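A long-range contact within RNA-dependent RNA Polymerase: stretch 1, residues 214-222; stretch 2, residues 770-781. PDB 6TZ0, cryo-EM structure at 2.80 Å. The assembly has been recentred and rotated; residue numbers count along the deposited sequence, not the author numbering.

Stretch 1 214-222: GTAIMSGIL
Stretch 2, residues 770-781: RVRRPEGLKMLG

The contact between residues 214-222 and 770-781 illustrates how the carbonyls at the C-terminal end of one helix can be met by the loop and first turns of another, with glycines allowing the backbones to come close. The helix containing 214-218 and helix 774-781 run at 135° between their N-to-C directions, their axes 9.0 Å apart at closest approach; together the stretches bury 570 Å². In register, the CA atoms of Met218 and Gly776, and those of Ser219 and Arg773, are nearest each other, 4.9 Å apart in each pair.

A Schellman motif ends the first helix. Gly220 takes phi/psi 83/7, which suits glycine: a CB would jam against the preceding carbonyl and lie 3.0 Å from Arg773 CB. The turn presents Ser219 O to the loop before the second helix (phi/psi -120/164 at Val771, -108/-29 at Arg772, -133/97 at Arg773), where it accepts weak hydrogen bonds from Arg773 N (2.6 Å) and Arg772 N (3.4 Å). Arg773 (chi1 t, chi2 t, chi3 p, chi4 -122°) curls its guanidinium over the same turn, with Gly220 CA over one face; its NH2 lies 2.9 Å from Ile217 O and 3.3 Å from Met218 O. Arg772, extended with chi1 to chi3 all t, brings CD to 3.3 Å from Gly220 O.

Gly776 repeats the principle. Its CA makes a CA-H...O contact with Met218 O at 3.6 Å, where a CB would clash with that oxygen.

Side-chain packing continues along the second helix. Leu780 (chi1 t, chi2 p) points toward stretch 1, its CD2 4.3 Å from Met218 CB and 3.6 Å from Thr215 OG1, which is hydrogen-bonded elsewhere in the structure. Met218 (chi1 m, chi2 m, chi3 100°) has the largest area covered by the other stretch, 106 Å². Buried Ser219 (chi1 m) returns its hydroxyl to its own helix, OG donating to Thr215 O at 2.7 Å, while its CB packs 3.6 Å from Val771 CG2 (Val771 chi1 p).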

ATOM      1  N   GLY A 214       3.939  -4.285 -32.533  1.00 36.24           N
ATOM      2  CA  GLY A 214       3.092  -5.212 -33.261  1.00 36.24           C
ATOM      3  C   GLY A 214       1.714  -5.375 -32.653  1.00 36.24           C
ATOM      4  O   GLY A 214       0.734  -5.576 -33.379  1.00 36.24           O
ATOM      5  N   THR A 215       1.614  -5.283 -31.326  1.00 36.27           N
ATOM      6  CA  THR A 215       0.311  -5.285 -30.669  1.00 36.27           C
ATOM      7  C   THR A 215      -0.491  -4.041 -31.036  1.00 36.27           C
ATOM      8  O   THR A 215      -1.708  -4.114 -31.233  1.00 36.27           O
ATOM      9  CB  THR A 215       0.506  -5.386 -29.157  1.00 36.27           C
ATOM     10  OG1 THR A 215       1.243  -6.575 -28.862  1.00 36.27           O
ATOM     11  CG2 THR A 215      -0.817  -5.453 -28.425  1.00 36.27           C
ATOM     12  N   ALA A 216       0.182  -2.897 -31.160  1.00 34.94           N
ATOM     13  CA  ALA A 216      -0.493  -1.669 -31.565  1.00 34.94           C
ATOM     14  C   ALA A 216      -0.949  -1.715 -33.017  1.00 34.94           C
ATOM     15  O   ALA A 216      -1.983  -1.130 -33.352  1.00 34.94           O
ATOM     16  CB  ALA A 216       0.423  -0.472 -31.340  1.00 34.94           C
ATOM     17  N   ILE A 217      -0.192  -2.384 -33.890  1.00 35.23           N
ATOM     18  CA  ILE A 217      -0.647  -2.567 -35.268  1.00 35.23           C
ATOM     19  C   ILE A 217      -1.843  -3.511 -35.317  1.00 35.23           C
ATOM     20  O   ILE A 217      -2.823  -3.254 -36.028  1.00 35.23           O
ATOM     21  CB  ILE A 217       0.501  -3.072 -36.157  1.00 35.23           C
ATOM     22  CG1 ILE A 217       1.618  -2.050 -36.235  1.00 35.23           C
ATOM     23  CG2 ILE A 217       0.021  -3.328 -37.566  1.00 35.23           C
ATOM     24  CD1 ILE A 217       2.846  -2.626 -36.856  1.00 35.23           C
ATOM     25  N   MET A 218      -1.793  -4.607 -34.549  1.00 38.17           N
ATOM     26  CA  MET A 218      -2.924  -5.533 -34.460  1.00 38.17           C
ATOM     27  C   MET A 218      -4.166  -4.876 -33.871  1.00 38.17           C
ATOM     28  O   MET A 218      -5.291  -5.285 -34.174  1.00 38.17           O
ATOM     29  CB  MET A 218      -2.527  -6.747 -33.619  1.00 38.17           C
ATOM     30  CG  MET A 218      -1.626  -7.759 -34.309  1.00 38.17           C
ATOM     31  SD  MET A 218      -2.515  -8.824 -35.457  1.00 38.17           S
ATOM     32  CE  MET A 218      -2.125  -8.044 -37.003  1.00 38.17           C
ATOM     33  N   SER A 219      -3.978  -3.854 -33.045  1.00 36.00           N
ATOM     34  CA  SER A 219      -5.061  -3.103 -32.436  1.00 36.00           C
ATOM     35  C   SER A 219      -5.756  -2.151 -33.399  1.00 36.00           C
ATOM     36  O   SER A 219      -6.865  -1.702 -33.105  1.00 36.00           O
ATOM     37  CB  SER A 219      -4.499  -2.315 -31.260  1.00 36.00           C
ATOM     38  OG  SER A 219      -4.058  -3.194 -30.243  1.00 36.00           O
ATOM     39  N   GLY A 220      -5.139  -1.822 -34.525  1.00 34.95           N
ATOM     40  CA  GLY A 220      -5.666  -0.783 -35.376  1.00 34.95           C
ATOM     41  C   GLY A 220      -5.283   0.617 -34.964  1.00 34.95           C
ATOM     42  O   GLY A 220      -5.798   1.579 -35.540  1.00 34.95           O
ATOM     43  N   ILE A 221      -4.397   0.758 -33.983  1.00 34.54           N
ATOM     44  CA  ILE A 221      -3.978   2.073 -33.517  1.00 34.54           C
ATOM     45  C   ILE A 221      -2.866   2.628 -34.398  1.00 34.54           C
ATOM     46  O   ILE A 221      -2.912   3.784 -34.831  1.00 34.54           O
ATOM     47  CB  ILE A 221      -3.553   1.981 -32.042  1.00 34.54           C
ATOM     48  CG1 ILE A 221      -4.758   1.596 -31.187  1.00 34.54           C
ATOM     49  CG2 ILE A 221      -2.930   3.276 -31.565  1.00 34.54           C
ATOM     50  CD1 ILE A 221      -4.406   1.174 -29.805  1.00 34.54           C
ATOM     51  N   LEU A 222      -1.860   1.816 -34.688  1.00 35.66           N
ATOM     52  CA  LEU A 222      -0.766   2.220 -35.553  1.00 35.66           C
ATOM     53  C   LEU A 222      -0.879   1.525 -36.898  1.00 35.66           C
ATOM     54  O   LEU A 222      -1.246   0.351 -36.973  1.00 35.66           O
ATOM     55  CB  LEU A 222       0.588   1.897 -34.929  1.00 35.66           C
ATOM     56  CG  LEU A 222       1.009   2.673 -33.689  1.00 35.66           C
ATOM     57  CD1 LEU A 222       2.325   2.131 -33.191  1.00 35.66           C
ATOM     58  CD2 LEU A 222       1.130   4.142 -33.998  1.00 35.66           C
ATOM     59  N   ARG A 770     -10.864  -0.066 -24.979  1.00 34.51           N
ATOM     60  CA  ARG A 770      -9.820   0.926 -25.183  1.00 34.51           C
ATOM     61  C   ARG A 770      -9.029   0.674 -26.459  1.00 34.51           C
ATOM     62  O   ARG A 770      -7.970   1.271 -26.662  1.00 34.51           O
ATOM     63  CB  ARG A 770      -8.912   0.973 -23.958  1.00 34.51           C
ATOM     64  CG  ARG A 770      -8.271  -0.330 -23.593  1.00 34.51           C
ATOM     65  CD  ARG A 770      -7.525  -0.189 -22.289  1.00 34.51           C
ATOM     66  NE  ARG A 770      -8.402  -0.002 -21.139  1.00 34.51           N
ATOM     67  CZ  ARG A 770      -7.967   0.265 -19.913  1.00 34.51           C
ATOM     68  NH1 ARG A 770      -6.670   0.381 -19.680  1.00 34.51           N
ATOM     69  NH2 ARG A 770      -8.821   0.412 -18.915  1.00 34.51           N
ATOM     70  N   VAL A 771      -9.549  -0.176 -27.336  1.00 34.76           N
ATOM     71  CA  VAL A 771      -8.855  -0.631 -28.528  1.00 34.76           C
ATOM     72  C   VAL A 771      -9.695  -0.225 -29.735  1.00 34.76           C
ATOM     73  O   VAL A 771     -10.875   0.102 -29.614  1.00 34.76           O
ATOM     74  CB  VAL A 771      -8.626  -2.159 -28.476  1.00 34.76           C
ATOM     75  CG1 VAL A 771      -9.872  -2.935 -28.864  1.00 34.76           C
ATOM     76  CG2 VAL A 771      -7.440  -2.584 -29.240  1.00 34.76           C
ATOM     77  N   ARG A 772      -9.078  -0.248 -30.910  1.00 33.61           N
ATOM     78  CA  ARG A 772      -9.736   0.227 -32.117  1.00 33.61           C
ATOM     79  C   ARG A 772     -10.130  -0.897 -33.070  1.00 33.61           C
ATOM     80  O   ARG A 772     -11.116  -0.763 -33.797  1.00 33.61           O
ATOM     81  CB  ARG A 772      -8.822   1.236 -32.820  1.00 33.61           C
ATOM     82  CG  ARG A 772      -9.454   2.011 -33.930  1.00 33.61           C
ATOM     83  CD  ARG A 772      -8.530   3.095 -34.417  1.00 33.61           C
ATOM     84  NE  ARG A 772      -9.080   3.755 -35.589  1.00 33.61           N
ATOM     85  CZ  ARG A 772      -8.471   4.728 -36.248  1.00 33.61           C
ATOM     86  NH1 ARG A 772      -7.284   5.156 -35.851  1.00 33.61           N
ATOM     87  NH2 ARG A 772      -9.044   5.265 -37.311  1.00 33.61           N
ATOM     88  N   ARG A 773      -9.402  -2.014 -33.076  1.00 38.73           N
ATOM     89  CA  ARG A 773      -9.775  -3.190 -33.861  1.00 38.73           C
ATOM     90  C   ARG A 773      -9.654  -4.426 -32.976  1.00 38.73           C
ATOM     91  O   ARG A 773      -8.552  -4.975 -32.813  1.00 38.73           O
ATOM     92  CB  ARG A 773      -8.921  -3.330 -35.119  1.00 38.73           C
ATOM     93  CG  ARG A 773      -9.370  -4.462 -36.017  1.00 38.73           C
ATOM     94  CD  ARG A 773      -8.609  -4.554 -37.329  1.00 38.73           C
ATOM     95  NE  ARG A 773      -7.204  -4.918 -37.170  1.00 38.73           N
ATOM     96  CZ  ARG A 773      -6.188  -4.180 -37.599  1.00 38.73           C
ATOM     97  NH1 ARG A 773      -6.414  -3.037 -38.227  1.00 38.73           N
ATOM     98  NH2 ARG A 773      -4.944  -4.592 -37.418  1.00 38.73           N
ATOM     99  N   PRO A 774     -10.759  -4.890 -32.383  1.00 40.96           N
ATOM    100  CA  PRO A 774     -10.683  -6.043 -31.470  1.00 40.96           C
ATOM    101  C   PRO A 774     -10.463  -7.385 -32.152  1.00 40.96           C
ATOM    102  O   PRO A 774     -10.064  -8.342 -31.473  1.00 40.96           O
ATOM    103  CB  PRO A 774     -12.042  -6.009 -30.760  1.00 40.96           C
ATOM    104  CG  PRO A 774     -12.520  -4.617 -30.914  1.00 40.96           C
ATOM    105  CD  PRO A 774     -12.038  -4.177 -32.251  1.00 40.96           C
ATOM    106  N   GLU A 775     -10.701  -7.492 -33.460  1.00 45.85           N
ATOM    107  CA  GLU A 775     -10.565  -8.776 -34.143  1.00 45.85           C
ATOM    108  C   GLU A 775      -9.099  -9.170 -34.315  1.00 45.85           C
ATOM    109  O   GLU A 775      -8.735 -10.342 -34.135  1.00 45.85           O
ATOM    110  CB  GLU A 775     -11.280  -8.709 -35.492  1.00 45.85           C
ATOM    111  CG  GLU A 775     -11.234  -9.994 -36.294  1.00 45.85           C
ATOM    112  CD  GLU A 775     -12.008 -11.126 -35.649  1.00 45.85           C
ATOM    113  OE1 GLU A 775     -12.999 -10.852 -34.935  1.00 45.85           O
ATOM    114  OE2 GLU A 775     -11.620 -12.295 -35.849  1.00 45.85           O
ATOM    115  N   GLY A 776      -8.243  -8.203 -34.654  1.00 43.00           N
ATOM    116  CA  GLY A 776      -6.814  -8.467 -34.693  1.00 43.00           C
ATOM    117  C   GLY A 776      -6.243  -8.774 -33.327  1.00 43.00           C
ATOM    118  O   GLY A 776      -5.299  -9.557 -33.202  1.00 43.00           O
ATOM    119  N   LEU A 777      -6.832  -8.199 -32.286  1.00 41.96           N
ATOM    120  CA  LEU A 777      -6.466  -8.549 -30.923  1.00 41.96           C
ATOM    121  C   LEU A 777      -6.899  -9.971 -30.578  1.00 41.96           C
ATOM    122  O   LEU A 777      -6.208 -10.670 -29.824  1.00 41.96           O
ATOM    123  CB  LEU A 777      -7.069  -7.508 -29.983  1.00 41.96           C
ATOM    124  CG  LEU A 777      -6.867  -7.499 -28.478  1.00 41.96           C
ATOM    125  CD1 LEU A 777      -6.685  -6.082 -28.034  1.00 41.96           C
ATOM    126  CD2 LEU A 777      -8.125  -8.015 -27.867  1.00 41.96           C
ATOM    127  N   LYS A 778      -8.015 -10.434 -31.152  1.00 44.22           N
ATOM    128  CA  LYS A 778      -8.403 -11.832 -30.973  1.00 44.22           C
ATOM    129  C   LYS A 778      -7.420 -12.768 -31.667  1.00 44.22           C
ATOM    130  O   LYS A 778      -7.063 -13.824 -31.126  1.00 44.22           O
ATOM    131  CB  LYS A 778      -9.825 -12.074 -31.484  1.00 44.22           C
ATOM    132  CG  LYS A 778     -10.347 -13.472 -31.154  1.00 44.22           C
ATOM    133  CD  LYS A 778     -11.851 -13.600 -31.350  1.00 44.22           C
ATOM    134  CE  LYS A 778     -12.247 -13.841 -32.791  1.00 44.22           C
ATOM    135  NZ  LYS A 778     -11.955 -15.243 -33.180  1.00 44.22           N
ATOM    136  N   MET A 779      -6.949 -12.383 -32.854  1.00 44.91           N
ATOM    137  CA  MET A 779      -5.955 -13.200 -33.548  1.00 44.91           C
ATOM    138  C   MET A 779      -4.622 -13.214 -32.805  1.00 44.91           C
ATOM    139  O   MET A 779      -3.950 -14.252 -32.737  1.00 44.91           O
ATOM    140  CB  MET A 779      -5.772 -12.706 -34.980  1.00 44.91           C
ATOM    141  CG  MET A 779      -4.885 -13.598 -35.819  1.00 44.91           C
ATOM    142  SD  MET A 779      -4.851 -13.129 -37.546  1.00 44.91           S
ATOM    143  CE  MET A 779      -6.476 -13.676 -38.040  1.00 44.91           C
ATOM    144  N   LEU A 780      -4.246 -12.079 -32.212  1.00 43.39           N
ATOM    145  CA  LEU A 780      -3.006 -11.994 -31.451  1.00 43.39           C
ATOM    146  C   LEU A 780      -3.058 -12.862 -30.201  1.00 43.39           C
ATOM    147  O   LEU A 780      -2.083 -13.551 -29.875  1.00 43.39           O
ATOM    148  CB  LEU A 780      -2.736 -10.539 -31.085  1.00 43.39           C
ATOM    149  CG  LEU A 780      -1.444 -10.221 -30.355  1.00 43.39           C
ATOM    150  CD1 LEU A 780      -0.271 -10.591 -31.223  1.00 43.39           C
ATOM    151  CD2 LEU A 780      -1.419  -8.758 -30.042  1.00 43.39           C
ATOM    152  N   GLY A 781      -4.194 -12.859 -29.502  1.00 45.45           N
ATOM    153  CA  GLY A 781      -4.353 -13.750 -28.365  1.00 45.45           C
ATOM    154  C   GLY A 781      -4.394 -15.218 -28.745  1.00 45.45           C
ATOM    155  O   GLY A 781      -3.881 -16.066 -28.003  1.00 45.45           O
TER